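Local structure of enterochelin esterase (Salmonella enterica subsp. enterica serovar Typhimurium, 3MGA) at residues 21-26 and 35-40; 66-71 and 113-118; 200-205 and 272-277; 343-348 and 372-377. The protein probably hydrolyses the ester bonds of the siderophore enterobactin (enterochelin) in its ferric form, so that the bound iron can be released inside the cell. All blocks are in the same frame, centred on the assembly; numbering follows the deposited sequence.

Interaction 1. Residues 21-26 and 35-40; sequences GPEWIR and TFWWRD
Glu23 and Thr35 are bonded to each other through their backbones, as an antiparallel hydrogen-bonded pair. Glu23 N donates to Thr35 O at 3.0 Å. Thr35 N returns a bond to Glu23 O at 2.8 Å. Both are close to straight, with 163° at the hydrogen. Thr35 O also receives a CA-H...O contact from Pro22 CA at 3.2 Å.

One side-chain hydrogen bond adds to this pair. The indole NE1 of Trp37 donates to Glu23 OE1 at 3.1 Å. The carboxylate and the indole stand nearly perpendicular, 81° apart. NE1 comes to OE1 from above the carboxylate plane. With CG anti to the carbonyl carbon (chi1 -66°) and the chain extended beyond it, the carboxylate end of Glu23 comes nearer to segment 35-40 and meets the indole. The other oxygen, OE2, has a long, weak ion pair with Lys19. Gly21 O lies at the indole edge, 3.8 Å from Trp37 CD1.

The apolar part is small. Pro22 sits over one face of the Phe36 ring, toward the rim. Its CG is 3.8 Å from Phe36 CD1. Tyr95 meets the same phenyl ring edge-to-face, and Trp15 meets the indole of Trp37 in the same manner. The hydroxyl of Thr35 is hydrogen-bonded to Ser84 on the next strand.

Ile25 and Arg33 carry the backbone pairing further toward the turn. The whole is a beta hairpin of strands 23-26 and 32-39, in which 23-26 is an outermost strand of a four-stranded antiparallel sheet in the N-terminal half of the chain.

Interaction 2. Residues 66-71 and 113-118; sequences NAQPQT and ETPDRN
Gln68 reaches across to the backbone of Glu113 with its amide. Its CG lies anti to the carbonyl carbon (chi1 -63°), and the chain is extended beyond it. NE2 then donates to Glu113 O at 3.1 Å. The bond is nearly straight at the hydrogen, 169°, and the acceptor lies in the plane of the Gln68 amide. Seen from the carbonyl the approach is bent, with a C=O...donor angle of 125°, and the donor is tilted from the carbonyl plane. NE2 has a second acceptor in Ala110 O.

The aliphatic part of Gln68 crosses the ring of Pro115 at about a right angle. The closest carbons are Gln68 CG and Pro115 CG, 4.0 Å apart. Pro115 also meets the backbone of Asn66, whose O lies 3.3 Å from Pro115 CD. Phe109 touches the proline as well.

Asn66 points toward segment 113-118. Its side chain crosses those of Thr114 and Arg117 obliquely. Asn66 CB is 4.0 Å from the methyl CG2 of Thr114. The end of the Arg117 side chain leads away.

Asp116 is the N-cap of helix 117-127. Its OD1 accepts from Asn118 N at 3.0 Å. The contact thus sets the loop before strand 73-74 against the start of this helix. Between the segments there is one hydrogen bond, from side chain to backbone, and its donor NE2 is shared between Glu113 O and Ala110 O. The rest is van der Waals contact without a salt bridge, which implies modest packing at the surface.

Interaction 3. Residues 200-205 and 272-277; sequences EERPLA and AVTPFS
Arg202 O accepts from Ser277 N at 2.9 Å, the shortest direct polar bond between the segments. It is nearly straight, with 174° at the hydrogen. The side chain of Arg202 makes a second bond. Its chain is extended from CG to NE, and NH1 donates to Pro275 O at 3.2 Å. The oxygen lies near the guanidinium plane, and NH1 lies in the carbonyl plane. The other terminal nitrogen, NH2, is bonded to Gly195 O.

A water bridges the backbones further along, donating to Ser277 O and accepting from Leu204 N at 2.8 Å. Ser277 O is also bonded to Arg305.

Leu204 and Phe276 lie side by side and point the same way. The methyl CD2 of Leu204 sits over one ring face as a CH-pi contact, 4.0 Å from the ring centroid of Phe276. At the exposed end, the bent chain of Glu200 crosses Pro275 obliquely, with OE2 3.6 Å from Pro275 CG.

Val270 and Arg271 of helix 256-273 touch Phe276, and Leu267 touches Leu204. Strand 204-207 runs between strands 236-240 and 284-288. The contact thus joins the start of this strand to the chain leaving the helix.

Interaction 4. Residues 343-348 and 372-377; sequences LRIVLE and QSIFWR
This is parallel strand pairing at the edge of the mixed sheet of the esterase domain. Strand 344-350 lies beside strand 373-379, the outermost strand on this side, and the two short segments are only 15° apart in direction. Five backbone hydrogen bonds join them, from Ser373 N to Leu343 O at one end to Arg377 N to Leu347 O at the other. In the middle, Phe375 N donates to Ile345 O and Leu347 N to Phe375 O, the latter at 2.9 Å.

Side chains meet on both faces. On one, Ile345 and Ile374 lie side by side, pointing the same way, with their CD1 methyls 3.6 Å apart. On the same face Leu347 CD2 lies in plane at the edge of the Trp376 indole, 3.9 Å from CZ3. Helix 354-367 covers this face through Tyr364 and Asn360.

On the other face Arg344 meets the ring of Phe375. Its NH2 comes to the ring edge, 3.5 Å from Phe375 CZ, with the guanidinium and ring planes 67° apart. The same nitrogen is bonded to Leu398 O, and NE to Leu399 O. Val346 CG2 packs against Phe375 CD1 at 4.0 Å, and helix 385-399 lies over this side.

Strand, helix 354-367 and strand form a beta-alpha-beta unit, the repeating crossover of the alpha/beta-hydrolase fold.

In the fold
Interactions 1 and 2 lie in the N-terminal half of the chain, and interactions 3 and 4 in the esterase half. Interaction 2 is a surface contact; the other three are partly buried. Interactions 3 and 4 both reach the eight-stranded mixed sheet, with centres about 23 Å apart, whereas interaction 1 belongs to a separate antiparallel sheet. Strand pairing dominates 1 and 4, antiparallel in a hairpin and parallel across a helical crossover. Interaction 2 has a single side-chain to backbone bond; interaction 3 combines one backbone bond, one side-chain to backbone bond and a bridging water. Interaction 4 buries the most surface and interaction 1 the least. Interactions 1 and 3 lie on opposite sides of the chain's centre.

Interaction 1. Residues 21-26 and 35-40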
# COMPACT_ATOMS: atom_id res chain seq x y z
N GLY A 21 2.35 22.19 8.41
CA GLY A 21 2.26 20.77 8.69
C GLY A 21 3.38 20.36 9.62
O GLY A 21 3.93 21.20 10.34
N PRO A 22 3.73 19.07 9.63
CA PRO A 22 4.81 18.59 10.48
C PRO A 22 6.16 19.24 10.15
O PRO A 22 6.45 19.52 8.98
CB PRO A 22 4.85 17.09 10.18
CG PRO A 22 3.47 16.76 9.75
CD PRO A 22 3.00 17.96 8.99
N GLU A 23 6.96 19.47 11.18
CA GLU A 23 8.29 20.06 11.03
C GLU A 23 9.35 19.05 11.46
O GLU A 23 9.11 18.24 12.35
CB GLU A 23 8.41 21.33 11.88
CG GLU A 23 7.50 22.46 11.42
CD GLU A 23 7.52 23.63 12.38
OE1 GLU A 23 7.56 23.40 13.60
OE2 GLU A 23 7.46 24.79 11.90
N TRP A 24 10.52 19.11 10.84
CA TRP A 24 11.59 18.18 11.15
C TRP A 24 12.95 18.85 11.35
O TRP A 24 13.23 19.91 10.79
CB TRP A 24 11.69 17.12 10.05
CG TRP A 24 11.94 17.67 8.67
CD1 TRP A 24 13.15 17.96 8.11
CD2 TRP A 24 10.96 17.98 7.67
NE1 TRP A 24 12.98 18.44 6.83
CE2 TRP A 24 11.65 18.46 6.54
CE3 TRP A 24 9.56 17.90 7.63
CZ2 TRP A 24 10.99 18.86 5.37
CZ3 TRP A 24 8.90 18.30 6.46
CH2 TRP A 24 9.62 18.77 5.35
N ILE A 25 13.79 18.21 12.17
CA ILE A 25 15.15 18.67 12.45
C ILE A 25 16.10 17.49 12.32
O ILE A 25 15.91 16.46 12.98
CB ILE A 25 15.29 19.28 13.85
CG1 ILE A 25 14.43 20.54 13.98
CG2 ILE A 25 16.75 19.61 14.14
CD1 ILE A 25 14.80 21.62 13.00
N ARG A 26 17.11 17.65 11.48
CA ARG A 26 18.10 16.62 11.23
C ARG A 26 19.01 16.60 12.45
O ARG A 26 19.55 17.63 12.84
CB ARG A 26 18.89 17.02 9.98
CG ARG A 26 19.67 15.94 9.21
CD ARG A 26 20.74 15.22 9.98
NE ARG A 26 21.76 14.70 9.07
CZ ARG A 26 21.64 13.61 8.30
NH1 ARG A 26 20.51 12.89 8.29
NH2 ARG A 26 22.65 13.24 7.52
N THR A 35 8.02 17.09 14.62
CA THR A 35 6.97 17.63 15.46
C THR A 35 5.67 17.83 14.69
O THR A 35 5.66 18.41 13.61
CB THR A 35 7.38 18.99 16.07
OG1 THR A 35 8.55 18.82 16.87
CG2 THR A 35 6.27 19.57 16.93
N PHE A 36 4.58 17.35 15.28
CA PHE A 36 3.25 17.46 14.70
C PHE A 36 2.47 18.52 15.45
O PHE A 36 2.63 18.67 16.67
CB PHE A 36 2.52 16.12 14.80
CG PHE A 36 3.12 15.05 13.94
CD1 PHE A 36 2.48 14.65 12.77
CD2 PHE A 36 4.30 14.44 14.29
CE1 PHE A 36 3.03 13.65 11.97
CE2 PHE A 36 4.86 13.45 13.49
CZ PHE A 36 4.22 13.05 12.33
N TRP A 37 1.63 19.25 14.73
CA TRP A 37 0.81 20.29 15.33
C TRP A 37 -0.66 20.13 14.93
O TRP A 37 -0.97 19.82 13.78
CB TRP A 37 1.25 21.68 14.88
CG TRP A 37 2.71 21.98 15.04
CD1 TRP A 37 3.66 21.93 14.06
CD2 TRP A 37 3.38 22.40 16.23
NE1 TRP A 37 4.88 22.29 14.57
CE2 TRP A 37 4.74 22.58 15.90
CE3 TRP A 37 2.96 22.65 17.54
CZ2 TRP A 37 5.69 22.99 16.84
CZ3 TRP A 37 3.91 23.06 18.48
CH2 TRP A 37 5.26 23.23 18.12
N TRP A 38 -1.54 20.34 15.90
CA TRP A 38 -2.98 20.30 15.68
C TRP A 38 -3.56 21.47 16.46
O TRP A 38 -3.27 21.63 17.64
CB TRP A 38 -3.62 18.98 16.11
CG TRP A 38 -5.12 18.95 15.88
CD1 TRP A 38 -5.77 18.80 14.68
CD2 TRP A 38 -6.16 19.06 16.88
NE1 TRP A 38 -7.13 18.83 14.87
CE2 TRP A 38 -7.40 18.98 16.20
CE3 TRP A 38 -6.15 19.23 18.27
CZ2 TRP A 38 -8.62 19.06 16.87
CZ3 TRP A 38 -7.37 19.31 18.93
CH2 TRP A 38 -8.58 19.22 18.24
N ARG A 39 -4.35 22.29 15.78
CA ARG A 39 -4.99 23.45 16.39
C ARG A 39 -6.39 23.07 16.82
O ARG A 39 -7.22 22.69 16.00
CB ARG A 39 -5.05 24.60 15.38
CG ARG A 39 -5.61 25.90 15.97
CD ARG A 39 -5.59 27.02 14.94
NE ARG A 39 -5.90 28.31 15.54
CZ ARG A 39 -5.97 29.46 14.86
NH1 ARG A 39 -5.76 29.49 13.54
NH2 ARG A 39 -6.25 30.58 15.51
N ASP A 40 -6.66 23.16 18.12
CA ASP A 40 -7.97 22.83 18.65
C ASP A 40 -8.94 23.95 18.25
O ASP A 40 -8.70 25.11 18.58
CB ASP A 40 -7.91 22.68 20.18
CG ASP A 40 -9.19 22.12 20.78
OD1 ASP A 40 -10.28 22.33 20.21
OD2 ASP A 40 -9.10 21.46 21.83

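Interaction 2. Residues 66-71 and 113-118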
# COMPACT_ATOMS: atom_id res chain seq x y z
N ASN A 66 3.48 -2.52 17.82
CA ASN A 66 3.00 -2.76 19.20
C ASN A 66 3.29 -1.55 20.06
O ASN A 66 3.72 -1.66 21.20
CB ASN A 66 3.64 -4.01 19.81
CG ASN A 66 3.11 -5.29 19.21
OD1 ASN A 66 2.06 -5.30 18.56
ND2 ASN A 66 3.81 -6.39 19.45
N ALA A 67 3.04 -0.37 19.50
CA ALA A 67 3.30 0.87 20.18
C ALA A 67 2.18 1.23 21.14
O ALA A 67 1.01 0.92 20.90
CB ALA A 67 3.50 2.00 19.16
N GLN A 68 2.56 1.86 22.25
CA GLN A 68 1.59 2.32 23.22
C GLN A 68 0.94 3.52 22.53
O GLN A 68 1.65 4.34 21.95
CB GLN A 68 2.28 2.71 24.53
CG GLN A 68 2.97 1.53 25.22
CD GLN A 68 3.80 1.93 26.45
OE1 GLN A 68 3.96 3.11 26.75
NE2 GLN A 68 4.34 0.93 27.14
N PRO A 69 -0.41 3.59 22.54
CA PRO A 69 -1.15 4.68 21.90
C PRO A 69 -0.58 6.05 22.24
O PRO A 69 -0.50 6.42 23.41
CB PRO A 69 -2.56 4.52 22.46
CG PRO A 69 -2.68 3.06 22.71
CD PRO A 69 -1.32 2.59 23.13
N GLN A 70 -0.19 6.79 21.20
CA GLN A 70 0.40 8.11 21.36
C GLN A 70 -0.60 9.22 21.12
O GLN A 70 -1.26 9.25 20.09
CB GLN A 70 1.57 8.27 20.38
CG GLN A 70 2.67 7.26 20.59
CD GLN A 70 3.32 7.41 21.95
OE1 GLN A 70 3.61 8.51 22.39
NE2 GLN A 70 3.56 6.28 22.60
N THR A 71 -0.70 10.13 22.08
CA THR A 71 -1.60 11.27 22.00
C THR A 71 -0.79 12.54 22.16
O THR A 71 0.25 12.53 22.81
CB THR A 71 -2.67 11.24 23.10
OG1 THR A 71 -3.44 12.45 23.05
CG2 THR A 71 -2.02 11.13 24.48
N GLU A 113 6.30 -1.66 28.50
CA GLU A 113 5.34 -2.77 28.47
C GLU A 113 4.82 -2.95 27.06
O GLU A 113 4.14 -2.07 26.53
CB GLU A 113 4.16 -2.49 29.40
CG GLU A 113 3.06 -3.56 29.37
CD GLU A 113 1.81 -3.17 30.15
OE1 GLU A 113 0.83 -3.95 30.12
OE2 GLU A 113 1.80 -2.09 30.78
N THR A 114 5.14 -4.09 26.44
CA THR A 114 4.66 -4.40 25.10
C THR A 114 3.19 -4.79 25.19
O THR A 114 2.87 -5.82 25.79
CB THR A 114 5.45 -5.57 24.46
OG1 THR A 114 6.84 -5.22 24.34
CG2 THR A 114 4.90 -5.91 23.08
N PRO A 115 2.28 -3.97 24.63
CA PRO A 115 0.88 -4.36 24.71
C PRO A 115 0.54 -5.48 23.75
O PRO A 115 1.31 -5.77 22.84
CB PRO A 115 0.14 -3.08 24.30
CG PRO A 115 1.15 -1.98 24.40
CD PRO A 115 2.43 -2.64 24.03
N ASP A 116 -0.61 -6.11 23.96
CA ASP A 116 -1.06 -7.18 23.09
C ASP A 116 -1.56 -6.51 21.81
O ASP A 116 -2.35 -5.57 21.87
CB ASP A 116 -2.17 -8.00 23.77
CG ASP A 116 -2.67 -9.16 22.92
OD1 ASP A 116 -2.37 -9.21 21.71
OD2 ASP A 116 -3.37 -10.03 23.48
N ARG A 117 -1.08 -6.99 20.66
CA ARG A 117 -1.47 -6.42 19.37
C ARG A 117 -2.98 -6.49 19.17
O ARG A 117 -3.60 -5.54 18.69
CB ARG A 117 -0.77 -7.15 18.22
CG ARG A 117 -0.95 -6.48 16.87
CD ARG A 117 -0.62 -7.41 15.73
NE ARG A 117 -1.50 -8.58 15.77
CZ ARG A 117 -2.75 -8.61 15.30
NH1 ARG A 117 -3.29 -7.53 14.74
NH2 ARG A 117 -3.46 -9.72 15.39
N ASN A 118 -3.57 -7.63 19.52
CA ASN A 118 -5.02 -7.81 19.40
C ASN A 118 -5.77 -6.74 20.18
O ASN A 118 -6.76 -6.21 19.69
CB ASN A 118 -5.42 -9.21 19.88
CG ASN A 118 -4.83 -10.32 19.04
OD1 ASN A 118 -4.43 -10.10 17.89
ND2 ASN A 118 -4.76 -11.52 19.60

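Interaction 3. Residues 200-205 and 272-277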
# COMPACT_ATOMS: atom_id res chain seq x y z
N GLU A 200 -0.38 -6.08 -30.26
CA GLU A 200 -0.29 -7.48 -29.85
C GLU A 200 0.99 -7.80 -29.07
O GLU A 200 1.12 -8.90 -28.53
CB GLU A 200 -0.43 -8.44 -31.05
CG GLU A 200 -1.82 -8.47 -31.72
CD GLU A 200 -2.16 -7.22 -32.54
OE1 GLU A 200 -1.24 -6.41 -32.81
OE2 GLU A 200 -3.34 -7.06 -32.92
N GLU A 201 1.93 -6.86 -29.02
CA GLU A 201 3.18 -7.05 -28.27
C GLU A 201 3.09 -6.38 -26.90
O GLU A 201 3.86 -6.70 -25.99
CB GLU A 201 4.37 -6.48 -29.05
CG GLU A 201 4.60 -7.16 -30.41
CD GLU A 201 4.99 -8.63 -30.29
OE1 GLU A 201 5.53 -9.04 -29.24
OE2 GLU A 201 4.80 -9.38 -31.27
N ARG A 202 2.15 -5.46 -26.74
CA ARG A 202 1.95 -4.76 -25.46
C ARG A 202 1.80 -5.73 -24.31
O ARG A 202 1.00 -6.66 -24.38
CB ARG A 202 0.65 -4.01 -25.45
CG ARG A 202 0.45 -2.85 -26.39
CD ARG A 202 -1.05 -2.66 -26.37
NE ARG A 202 -1.55 -1.41 -26.90
CZ ARG A 202 -2.84 -1.19 -27.13
NH1 ARG A 202 -3.73 -2.15 -26.91
NH2 ARG A 202 -3.23 -0.03 -27.61
N PRO A 203 2.56 -5.52 -23.23
CA PRO A 203 2.38 -6.37 -22.07
C PRO A 203 1.10 -6.00 -21.31
O PRO A 203 0.71 -4.82 -21.29
CB PRO A 203 3.58 -6.03 -21.21
CG PRO A 203 3.92 -4.64 -21.57
CD PRO A 203 3.65 -4.55 -23.03
N LEU A 204 0.47 -7.00 -20.71
CA LEU A 204 -0.71 -6.83 -19.88
C LEU A 204 -0.23 -6.83 -18.43
O LEU A 204 0.64 -7.64 -18.06
CB LEU A 204 -1.68 -8.00 -20.05
CG LEU A 204 -2.84 -8.04 -19.03
CD1 LEU A 204 -3.75 -6.82 -19.19
CD2 LEU A 204 -3.65 -9.33 -19.17
N ALA A 205 -0.80 -5.94 -17.63
CA ALA A 205 -0.46 -5.83 -16.23
C ALA A 205 -1.76 -5.79 -15.44
O ALA A 205 -2.60 -4.91 -15.66
CB ALA A 205 0.37 -4.57 -15.96
N ALA A 272 -10.97 -8.62 -26.38
CA ALA A 272 -11.90 -8.23 -27.44
C ALA A 272 -11.91 -6.73 -27.67
O ALA A 272 -12.19 -6.28 -28.77
CB ALA A 272 -13.30 -8.74 -27.14
N VAL A 273 -11.58 -5.95 -26.64
CA VAL A 273 -11.57 -4.48 -26.77
C VAL A 273 -10.21 -3.92 -27.17
O VAL A 273 -10.15 -2.94 -27.91
CB VAL A 273 -12.12 -3.76 -25.50
CG1 VAL A 273 -13.61 -4.07 -25.32
CG2 VAL A 273 -11.34 -4.12 -24.25
N THR A 274 -9.13 -4.51 -26.67
CA THR A 274 -7.76 -4.09 -27.03
C THR A 274 -6.79 -5.27 -26.95
O THR A 274 -6.78 -6.00 -25.96
CB THR A 274 -7.21 -2.95 -26.14
OG1 THR A 274 -7.24 -3.35 -24.76
CG2 THR A 274 -8.03 -1.68 -26.33
N PRO A 275 -5.96 -5.45 -27.98
CA PRO A 275 -5.01 -6.57 -27.99
C PRO A 275 -3.87 -6.45 -26.96
O PRO A 275 -3.51 -5.36 -26.56
CB PRO A 275 -4.41 -6.53 -29.41
CG PRO A 275 -5.25 -5.59 -30.21
CD PRO A 275 -5.90 -4.66 -29.23
N PHE A 276 -3.35 -7.61 -26.54
CA PHE A 276 -2.21 -7.69 -25.62
C PHE A 276 -1.48 -9.03 -25.80
O PHE A 276 -2.06 -10.00 -26.30
CB PHE A 276 -2.60 -7.45 -24.16
CG PHE A 276 -3.61 -8.42 -23.62
CD1 PHE A 276 -3.20 -9.67 -23.16
CD2 PHE A 276 -4.95 -8.08 -23.54
CE1 PHE A 276 -4.12 -10.57 -22.65
CE2 PHE A 276 -5.88 -8.97 -23.03
CZ PHE A 276 -5.47 -10.22 -22.58
N SER A 277 -0.21 -9.06 -25.40
CA SER A 277 0.64 -10.25 -25.55
C SER A 277 0.23 -11.48 -24.74
O SER A 277 -0.22 -11.38 -23.58
CB SER A 277 2.08 -9.91 -25.19
OG SER A 277 2.92 -11.05 -25.27
O HOH W 1 0.99 -9.54 -21.68

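Interaction 4. Residues 343-348 and 372-377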
# COMPACT_ATOMS: atom_id res chain seq x y z
N LEU A 343 9.54 -17.55 -13.53
CA LEU A 343 8.88 -16.36 -13.02
C LEU A 343 9.88 -15.28 -12.64
O LEU A 343 10.99 -15.57 -12.22
CB LEU A 343 8.06 -16.67 -11.77
CG LEU A 343 6.89 -17.66 -11.84
CD1 LEU A 343 6.25 -17.78 -10.45
CD2 LEU A 343 5.87 -17.22 -12.87
N ARG A 344 9.47 -14.03 -12.82
CA ARG A 344 10.29 -12.90 -12.41
C ARG A 344 9.46 -12.38 -11.23
O ARG A 344 8.27 -12.12 -11.38
CB ARG A 344 10.45 -11.85 -13.51
CG ARG A 344 10.40 -12.42 -14.94
CD ARG A 344 11.20 -11.62 -16.00
NE ARG A 344 11.59 -10.26 -15.61
CZ ARG A 344 12.86 -9.90 -15.34
NH1 ARG A 344 13.86 -10.78 -15.46
NH2 ARG A 344 13.14 -8.66 -14.98
N ILE A 345 10.06 -12.26 -10.06
CA ILE A 345 9.30 -11.85 -8.88
C ILE A 345 9.91 -10.67 -8.14
O ILE A 345 11.09 -10.67 -7.82
CB ILE A 345 9.17 -13.03 -7.88
CG1 ILE A 345 8.64 -14.28 -8.58
CG2 ILE A 345 8.28 -12.66 -6.74
CD1 ILE A 345 8.50 -15.47 -7.67
N VAL A 346 9.08 -9.65 -7.91
CA VAL A 346 9.47 -8.50 -7.13
C VAL A 346 8.77 -8.74 -5.79
O VAL A 346 7.55 -8.89 -5.74
CB VAL A 346 9.01 -7.17 -7.74
CG1 VAL A 346 9.22 -6.02 -6.74
CG2 VAL A 346 9.74 -6.90 -9.05
N LEU A 347 9.55 -8.81 -4.73
CA LEU A 347 9.01 -9.09 -3.43
C LEU A 347 9.39 -7.92 -2.54
O LEU A 347 10.55 -7.73 -2.19
CB LEU A 347 9.57 -10.43 -2.94
CG LEU A 347 8.85 -11.20 -1.85
CD1 LEU A 347 7.40 -11.45 -2.23
CD2 LEU A 347 9.58 -12.51 -1.58
N GLU A 348 8.39 -7.09 -2.23
CA GLU A 348 8.59 -5.91 -1.42
C GLU A 348 7.88 -6.00 -0.08
O GLU A 348 6.79 -6.57 0.02
CB GLU A 348 8.10 -4.68 -2.18
CG GLU A 348 7.94 -3.43 -1.32
CD GLU A 348 7.28 -2.30 -2.07
OE1 GLU A 348 7.75 -1.99 -3.19
OE2 GLU A 348 6.31 -1.72 -1.53
N GLN A 372 14.69 -18.98 -11.21
CA GLN A 372 13.81 -17.82 -11.30
C GLN A 372 14.54 -16.53 -10.89
O GLN A 372 15.53 -16.57 -10.16
CB GLN A 372 12.54 -18.00 -10.45
CG GLN A 372 12.74 -17.89 -8.94
CD GLN A 372 13.68 -18.92 -8.36
OE1 GLN A 372 14.43 -18.62 -7.43
NE2 GLN A 372 13.65 -20.14 -8.90
N SER A 373 14.04 -15.41 -11.38
CA SER A 373 14.61 -14.09 -11.10
C SER A 373 13.78 -13.42 -10.01
O SER A 373 12.62 -13.09 -10.23
CB SER A 373 14.60 -13.25 -12.37
OG SER A 373 15.23 -13.94 -13.43
N ILE A 374 14.37 -13.23 -8.83
CA ILE A 374 13.69 -12.62 -7.68
C ILE A 374 14.34 -11.29 -7.31
O ILE A 374 15.55 -11.21 -7.17
CB ILE A 374 13.80 -13.51 -6.42
CG1 ILE A 374 13.44 -14.96 -6.72
CG2 ILE A 374 12.91 -12.95 -5.30
CD1 ILE A 374 12.00 -15.18 -7.10
N PHE A 375 13.52 -10.25 -7.14
CA PHE A 375 14.01 -8.93 -6.75
C PHE A 375 13.54 -8.59 -5.35
O PHE A 375 12.38 -8.27 -5.15
CB PHE A 375 13.48 -7.86 -7.70
CG PHE A 375 13.87 -8.06 -9.13
CD1 PHE A 375 13.08 -8.81 -9.98
CD2 PHE A 375 15.02 -7.47 -9.63
CE1 PHE A 375 13.43 -8.99 -11.30
CE2 PHE A 375 15.38 -7.64 -10.95
CZ PHE A 375 14.59 -8.40 -11.78
N TRP A 376 14.44 -8.63 -4.37
CA TRP A 376 14.08 -8.30 -3.00
C TRP A 376 14.20 -6.78 -2.79
O TRP A 376 15.24 -6.20 -3.08
CB TRP A 376 14.97 -9.06 -2.01
CG TRP A 376 14.66 -8.74 -0.59
CD1 TRP A 376 15.34 -7.87 0.21
CD2 TRP A 376 13.57 -9.24 0.19
NE1 TRP A 376 14.74 -7.81 1.45
CE2 TRP A 376 13.65 -8.64 1.47
CE3 TRP A 376 12.53 -10.14 -0.06
CZ2 TRP A 376 12.75 -8.91 2.49
CZ3 TRP A 376 11.62 -10.41 0.96
CH2 TRP A 376 11.74 -9.80 2.22
N ARG A 377 13.14 -6.16 -2.28
CA ARG A 377 13.14 -4.72 -2.03
C ARG A 377 12.63 -4.39 -0.63
O ARG A 377 11.47 -4.63 -0.31
CB ARG A 377 12.30 -3.98 -3.10
CG ARG A 377 12.90 -4.03 -4.53
CD ARG A 377 14.28 -3.35 -4.57
NE ARG A 377 14.88 -3.28 -5.90
CZ ARG A 377 15.65 -4.23 -6.43
NH1 ARG A 377 15.91 -5.34 -5.76
NH2 ARG A 377 16.15 -4.06 -7.65